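Long-range contact in uncharacterized protein (Parabacteroides merdae ATCC 43184, PDB 4OPW), which is of unknown function but, as a putative adhesin with an auto-transporter-like head domain, probably takes part in cell adhesion: residues 88-102 and 110-124. Residues are numbered along the deposited sequence; the frame is centred on the assembly and turned at random. Where two conformers were deposited one is given.
Sequences LKEVKASGNANFIAN and LKINANSNCLVQLKQ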
loop_
_atom_site.group_PDB
_atom_site.type_symbol
_atom_site.label_atom_id
_atom_site.label_comp_id
_atom_site.label_asym_id
_atom_site.label_seq_id
_atom_site.Cartn_x
_atom_site.Cartn_y
_atom_site.Cartn_z
ATOM N N LEU A 88 -8.454 10.605 -3.926
ATOM C CA LEU A 88 -7.585 9.461 -4.201
ATOM C C LEU A 88 -8.328 8.169 -3.855
ATOM O O LEU A 88 -8.637 7.937 -2.693
ATOM C CB LEU A 88 -6.246 9.531 -3.463
ATOM C CG LEU A 88 -5.251 8.413 -3.809
ATOM C CD1 LEU A 88 -4.734 8.544 -5.250
ATOM C CD2 LEU A 88 -4.115 8.361 -2.810
ATOM N N LYS A 89 -8.626 7.355 -4.864
ATOM C CA LYS A 89 -9.357 6.109 -4.614
ATOM C C LYS A 89 -8.466 4.874 -4.805
ATOM O O LYS A 89 -8.856 3.772 -4.393
ATOM C CB LYS A 89 -10.624 6.016 -5.515
ATOM C CG LYS A 89 -10.293 5.781 -7.007
ATOM C CD LYS A 89 -11.546 5.631 -7.861
ATOM C CE LYS A 89 -11.179 5.307 -9.282
ATOM N NZ LYS A 89 -12.383 5.102 -10.120
ATOM N N GLU A 90 -7.304 5.031 -5.448
ATOM C CA GLU A 90 -6.475 3.861 -5.753
ATOM C C GLU A 90 -5.022 4.194 -5.962
ATOM O O GLU A 90 -4.689 5.218 -6.558
ATOM C CB GLU A 90 -7.023 3.220 -7.050
ATOM C CG GLU A 90 -6.352 1.961 -7.558
ATOM C CD GLU A 90 -6.958 1.598 -8.898
ATOM O OE1 GLU A 90 -8.142 1.199 -8.907
ATOM O OE2 GLU A 90 -6.323 1.871 -9.942
ATOM N N VAL A 91 -4.153 3.284 -5.501
ATOM C CA VAL A 91 -2.715 3.366 -5.721
ATOM C C VAL A 91 -2.219 1.988 -6.126
ATOM O O VAL A 91 -2.514 1.002 -5.429
ATOM C CB VAL A 91 -1.901 3.907 -4.500
ATOM C CG1 VAL A 91 -0.391 3.990 -4.816
ATOM C CG2 VAL A 91 -2.426 5.267 -4.015
ATOM N N LYS A 92 -1.474 1.917 -7.244
ATOM C CA LYS A 92 -0.823 0.693 -7.704
ATOM C C LYS A 92 0.679 1.006 -7.745
ATOM O O LYS A 92 1.095 1.829 -8.565
ATOM C CB LYS A 92 -1.384 0.230 -9.072
ATOM C CG LYS A 92 -2.899 0.075 -9.097
ATOM C CD LYS A 92 -3.396 -0.680 -10.304
ATOM C CE LYS A 92 -4.811 -1.152 -10.064
ATOM N NZ LYS A 92 -5.665 -0.986 -11.260
ATOM N N ALA A 93 1.459 0.421 -6.837
ATOM C CA ALA A 93 2.885 0.670 -6.756
ATOM C C ALA A 93 3.653 -0.637 -6.940
ATOM O O ALA A 93 3.270 -1.674 -6.391
ATOM C CB ALA A 93 3.216 1.305 -5.408
ATOM N N SER A 94 4.733 -0.584 -7.741
ATOM C CA SER A 94 5.575 -1.744 -8.070
ATOM C C SER A 94 7.030 -1.329 -8.206
ATOM O O SER A 94 7.323 -0.134 -8.308
ATOM C CB SER A 94 5.121 -2.341 -9.404
ATOM O OG SER A 94 3.774 -2.768 -9.346
ATOM N N GLY A 95 7.915 -2.314 -8.209
ATOM C CA GLY A 95 9.325 -2.135 -8.528
ATOM C C GLY A 95 10.184 -1.363 -7.559
ATOM O O GLY A 95 11.062 -0.601 -7.981
ATOM N N ASN A 96 9.990 -1.612 -6.255
ATOM C CA ASN A 96 10.801 -1.057 -5.190
ATOM C C ASN A 96 10.649 0.476 -5.078
ATOM O O ASN A 96 11.578 1.181 -4.682
ATOM C CB ASN A 96 12.288 -1.496 -5.330
ATOM C CG ASN A 96 12.937 -1.847 -4.011
ATOM O OD1 ASN A 96 12.565 -1.339 -2.942
ATOM N ND2 ASN A 96 13.949 -2.712 -4.058
ATOM N N ALA A 97 9.444 0.971 -5.388
ATOM C CA ALA A 97 9.069 2.361 -5.197
ATOM C C ALA A 97 8.791 2.650 -3.710
ATOM O O ALA A 97 8.585 1.710 -2.928
ATOM C CB ALA A 97 7.788 2.640 -5.997
ATOM N N ASN A 98 8.831 3.928 -3.352
ATOM C CA ASN A 98 8.449 4.410 -2.043
ATOM C C ASN A 98 7.212 5.287 -2.257
ATOM O O ASN A 98 7.307 6.303 -2.957
ATOM C CB ASN A 98 9.593 5.194 -1.370
ATOM C CG ASN A 98 10.783 4.390 -0.884
ATOM O OD1 ASN A 98 10.716 3.185 -0.606
ATOM N ND2 ASN A 98 11.909 5.072 -0.712
ATOM N N PHE A 99 6.038 4.855 -1.771
ATOM C CA PHE A 99 4.840 5.700 -1.831
ATOM C C PHE A 99 4.567 6.215 -0.429
ATOM O O PHE A 99 4.425 5.416 0.495
ATOM C CB PHE A 99 3.593 4.988 -2.405
ATOM C CG PHE A 99 2.397 5.914 -2.441
ATOM C CD1 PHE A 99 2.183 6.759 -3.529
ATOM C CD2 PHE A 99 1.489 5.952 -1.385
ATOM C CE1 PHE A 99 1.083 7.626 -3.560
ATOM C CE2 PHE A 99 0.374 6.802 -1.426
ATOM C CZ PHE A 99 0.196 7.654 -2.501
ATOM N N ILE A 100 4.531 7.535 -0.262
ATOM C CA ILE A 100 4.243 8.128 1.042
ATOM C C ILE A 100 3.069 9.099 0.933
ATOM O O ILE A 100 3.127 10.037 0.130
ATOM C CB ILE A 100 5.485 8.856 1.658
ATOM C CG1 ILE A 100 6.695 7.895 1.896
ATOM C CG2 ILE A 100 5.100 9.576 2.952
ATOM C CD1 ILE A 100 8.008 8.597 2.317
ATOM N N ALA A 101 2.025 8.904 1.760
ATOM C CA ALA A 101 0.913 9.855 1.860
ATOM C C ALA A 101 1.197 10.729 3.093
ATOM O O ALA A 101 1.248 10.211 4.222
ATOM C CB ALA A 101 -0.420 9.124 1.973
ATOM N N ASN A 102 1.465 12.025 2.869
ATOM C CA ASN A 102 1.818 12.996 3.922
ATOM C C ASN A 102 0.647 13.856 4.379
ATOM O O ASN A 102 0.829 14.962 4.907
ATOM C CB ASN A 102 2.957 13.883 3.445
ATOM C CG ASN A 102 4.276 13.168 3.487
ATOM O OD1 ASN A 102 4.618 12.521 4.484
ATOM N ND2 ASN A 102 5.030 13.247 2.403
ATOM N N LEU A 110 -10.625 3.286 -0.676
ATOM C CA LEU A 110 -9.213 3.419 -0.979
ATOM C C LEU A 110 -8.663 2.015 -1.175
ATOM O O LEU A 110 -8.721 1.180 -0.268
ATOM C CB LEU A 110 -8.423 4.211 0.075
ATOM C CG LEU A 110 -6.915 4.355 -0.204
ATOM C CD1 LEU A 110 -6.624 5.001 -1.603
ATOM C CD2 LEU A 110 -6.226 5.097 0.922
ATOM N N LYS A 111 -8.187 1.745 -2.391
ATOM C CA LYS A 111 -7.592 0.458 -2.744
ATOM C C LYS A 111 -6.123 0.641 -3.044
ATOM O O LYS A 111 -5.753 1.502 -3.839
ATOM C CB LYS A 111 -8.341 -0.149 -3.951
ATOM C CG LYS A 111 -7.733 -1.439 -4.506
ATOM C CD LYS A 111 -8.665 -2.110 -5.537
ATOM C CE LYS A 111 -8.818 -1.331 -6.848
ATOM N NZ LYS A 111 -10.048 -1.693 -7.617
ATOM N N ILE A 112 -5.267 -0.139 -2.372
ATOM C CA ILE A 112 -3.837 -0.073 -2.593
ATOM C C ILE A 112 -3.290 -1.449 -2.928
ATOM O O ILE A 112 -3.545 -2.415 -2.193
ATOM C CB ILE A 112 -3.102 0.534 -1.373
ATOM C CG1 ILE A 112 -3.708 1.929 -1.038
ATOM C CG2 ILE A 112 -1.560 0.628 -1.630
ATOM C CD1 ILE A 112 -3.089 2.637 0.079
ATOM N N ASN A 113 -2.559 -1.543 -4.051
ATOM C CA ASN A 113 -1.888 -2.767 -4.486
ATOM C C ASN A 113 -0.393 -2.494 -4.504
ATOM O O ASN A 113 0.061 -1.678 -5.311
ATOM C CB ASN A 113 -2.396 -3.227 -5.862
ATOM C CG ASN A 113 -3.870 -3.572 -5.919
ATOM O OD1 ASN A 113 -4.528 -3.845 -4.905
ATOM N ND2 ASN A 113 -4.425 -3.594 -7.126
ATOM N N ALA A 114 0.359 -3.127 -3.588
ATOM C CA ALA A 114 1.789 -2.913 -3.439
ATOM C C ALA A 114 2.492 -4.193 -3.840
ATOM O O ALA A 114 2.234 -5.262 -3.263
ATOM C CB ALA A 114 2.113 -2.515 -1.990
ATOM N N ASN A 115 3.313 -4.098 -4.889
ATOM C CA ASN A 115 3.998 -5.264 -5.430
ATOM C C ASN A 115 5.496 -5.095 -5.463
ATOM O O ASN A 115 6.014 -4.012 -5.180
ATOM C CB ASN A 115 3.491 -5.516 -6.858
ATOM C CG ASN A 115 1.986 -5.597 -6.983
ATOM O OD1 ASN A 115 1.354 -4.827 -7.728
ATOM N ND2 ASN A 115 1.381 -6.490 -6.224
ATOM N N SER A 116 6.191 -6.192 -5.820
ATOM C CA SER A 116 7.621 -6.264 -6.075
ATOM C C SER A 116 8.446 -5.246 -5.259
ATOM O O SER A 116 8.942 -4.242 -5.797
ATOM C CB SER A 116 7.889 -6.098 -7.572
ATOM O OG SER A 116 7.145 -5.029 -8.146
ATOM N N ASN A 117 8.566 -5.510 -3.940
ATOM C CA ASN A 117 9.436 -4.825 -2.973
ATOM C C ASN A 117 9.133 -3.361 -2.666
ATOM O O ASN A 117 9.940 -2.712 -1.976
ATOM C CB ASN A 117 10.910 -4.907 -3.431
ATOM C CG ASN A 117 11.336 -6.317 -3.697
ATOM O OD1 ASN A 117 11.676 -7.047 -2.766
ATOM N ND2 ASN A 117 11.224 -6.732 -4.939
ATOM N N CYS A 118 7.962 -2.860 -3.072
ATOM C CA CYS A 118 7.569 -1.488 -2.771
ATOM C C CYS A 118 7.419 -1.262 -1.271
ATOM O O CYS A 118 7.318 -2.221 -0.495
ATOM C CB CYS A 118 6.269 -1.150 -3.480
ATOM S SG CYS A 118 6.495 -0.679 -5.194
ATOM N N LEU A 119 7.441 0.016 -0.871
ATOM C CA LEU A 119 7.140 0.429 0.493
ATOM C C LEU A 119 6.037 1.466 0.399
ATOM O O LEU A 119 6.202 2.471 -0.280
ATOM C CB LEU A 119 8.380 0.977 1.239
ATOM C CG LEU A 119 8.124 1.586 2.642
ATOM C CD1 LEU A 119 7.573 0.535 3.644
ATOM C CD2 LEU A 119 9.393 2.201 3.209
ATOM N N VAL A 120 4.895 1.206 1.037
ATOM C CA VAL A 120 3.760 2.141 1.079
ATOM C C VAL A 120 3.600 2.603 2.519
ATOM O O VAL A 120 3.482 1.770 3.412
ATOM C CB VAL A 120 2.439 1.516 0.532
ATOM C CG1 VAL A 120 1.233 2.449 0.774
ATOM C CG2 VAL A 120 2.569 1.141 -0.948
ATOM N N GLN A 121 3.666 3.916 2.755
ATOM C CA GLN A 121 3.501 4.481 4.090
ATOM C C GLN A 121 2.374 5.501 4.088
ATOM O O GLN A 121 2.487 6.543 3.432
ATOM C CB GLN A 121 4.797 5.123 4.625
ATOM C CG GLN A 121 6.003 4.175 4.705
ATOM C CD GLN A 121 7.265 4.969 4.915
ATOM O OE1 GLN A 121 7.958 5.345 3.971
ATOM N NE2 GLN A 121 7.560 5.277 6.145
ATOM N N LEU A 122 1.273 5.199 4.802
ATOM C CA LEU A 122 0.151 6.132 4.951
ATOM C C LEU A 122 0.343 6.729 6.322
ATOM O O LEU A 122 0.056 6.077 7.316
ATOM C CB LEU A 122 -1.213 5.456 4.741
ATOM C CG LEU A 122 -1.347 4.567 3.468
ATOM C CD1 LEU A 122 -2.728 3.943 3.388
ATOM C CD2 LEU A 122 -0.986 5.336 2.163
ATOM N N LYS A 123 0.998 7.898 6.379
ATOM C CA LYS A 123 1.478 8.465 7.648
ATOM C C LYS A 123 0.425 9.183 8.505
ATOM O O LYS A 123 0.689 9.418 9.696
ATOM C CB LYS A 123 2.664 9.407 7.390
ATOM C CG LYS A 123 3.895 8.658 6.850
ATOM C CD LYS A 123 5.148 9.507 6.933
ATOM C CE LYS A 123 6.386 8.739 6.556
ATOM N NZ LYS A 123 7.596 9.610 6.553
ATOM N N GLN A 124 -0.727 9.568 7.925
ATOM C CA GLN A 124 -1.773 10.271 8.684
ATOM C C GLN A 124 -3.110 9.546 8.550
ATOM O O GLN A 124 -3.241 8.632 7.726
ATOM C CB GLN A 124 -1.857 11.741 8.277
ATOM C CG GLN A 124 -0.679 12.561 8.826
ATOM C CD GLN A 124 -0.638 13.981 8.314
ATOM O OE1 GLN A 124 0.308 14.395 7.649
ATOM N NE2 GLN A 124 -1.636 14.770 8.635
HETATM O O HOH W 1 7.104 11.982 5.250
#
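Val91 meets Ile112, and Phe99 meets Val120, at matching places on successive coils of a parallel beta-solenoid, consistent with the pectate-lyase-like clan. Each segment gives two strands joined by a tight turn, in the second a type I' turn from Asn115 to Cys118: 90-94 runs parallel to 110-114, the axes 4.7 Å apart, and 98-101 pairs likewise with 119-122. Backbone hydrogen bonds form both ladders. In the first, Val91 donates to Lys111 and accepts from Asn113; in the second, Phe99 does the same with Leu119 and Gln121.

Apolar side chains fill the interior between the two ladders. With CG anti to the backbone N (chi1 -180°), the Phe99 ring reaches under Val91, whose CG1 lies 3.9 Å above the ring plane, over its centre. Leu122 CD2 comes to the ring edge, 4.1 Å from Phe99 CE2, and also packs on Ala101 CB.

The outer face is largely polar, with Ile100 and Leu119 among the charged and amide side chains. Glu90 and Lys111 run side by side, joined by a long salt bridge, while in the conformer given Lys92 NZ adds a weak salt-bridge contact to Glu90 OE2.

At the turn, Gly95 N donates to Ser116 OG at 2.8 Å. At the far end a water bridges the segments, donating to Asn102 OD1 (2.7 Å) and accepting from Lys123 NZ.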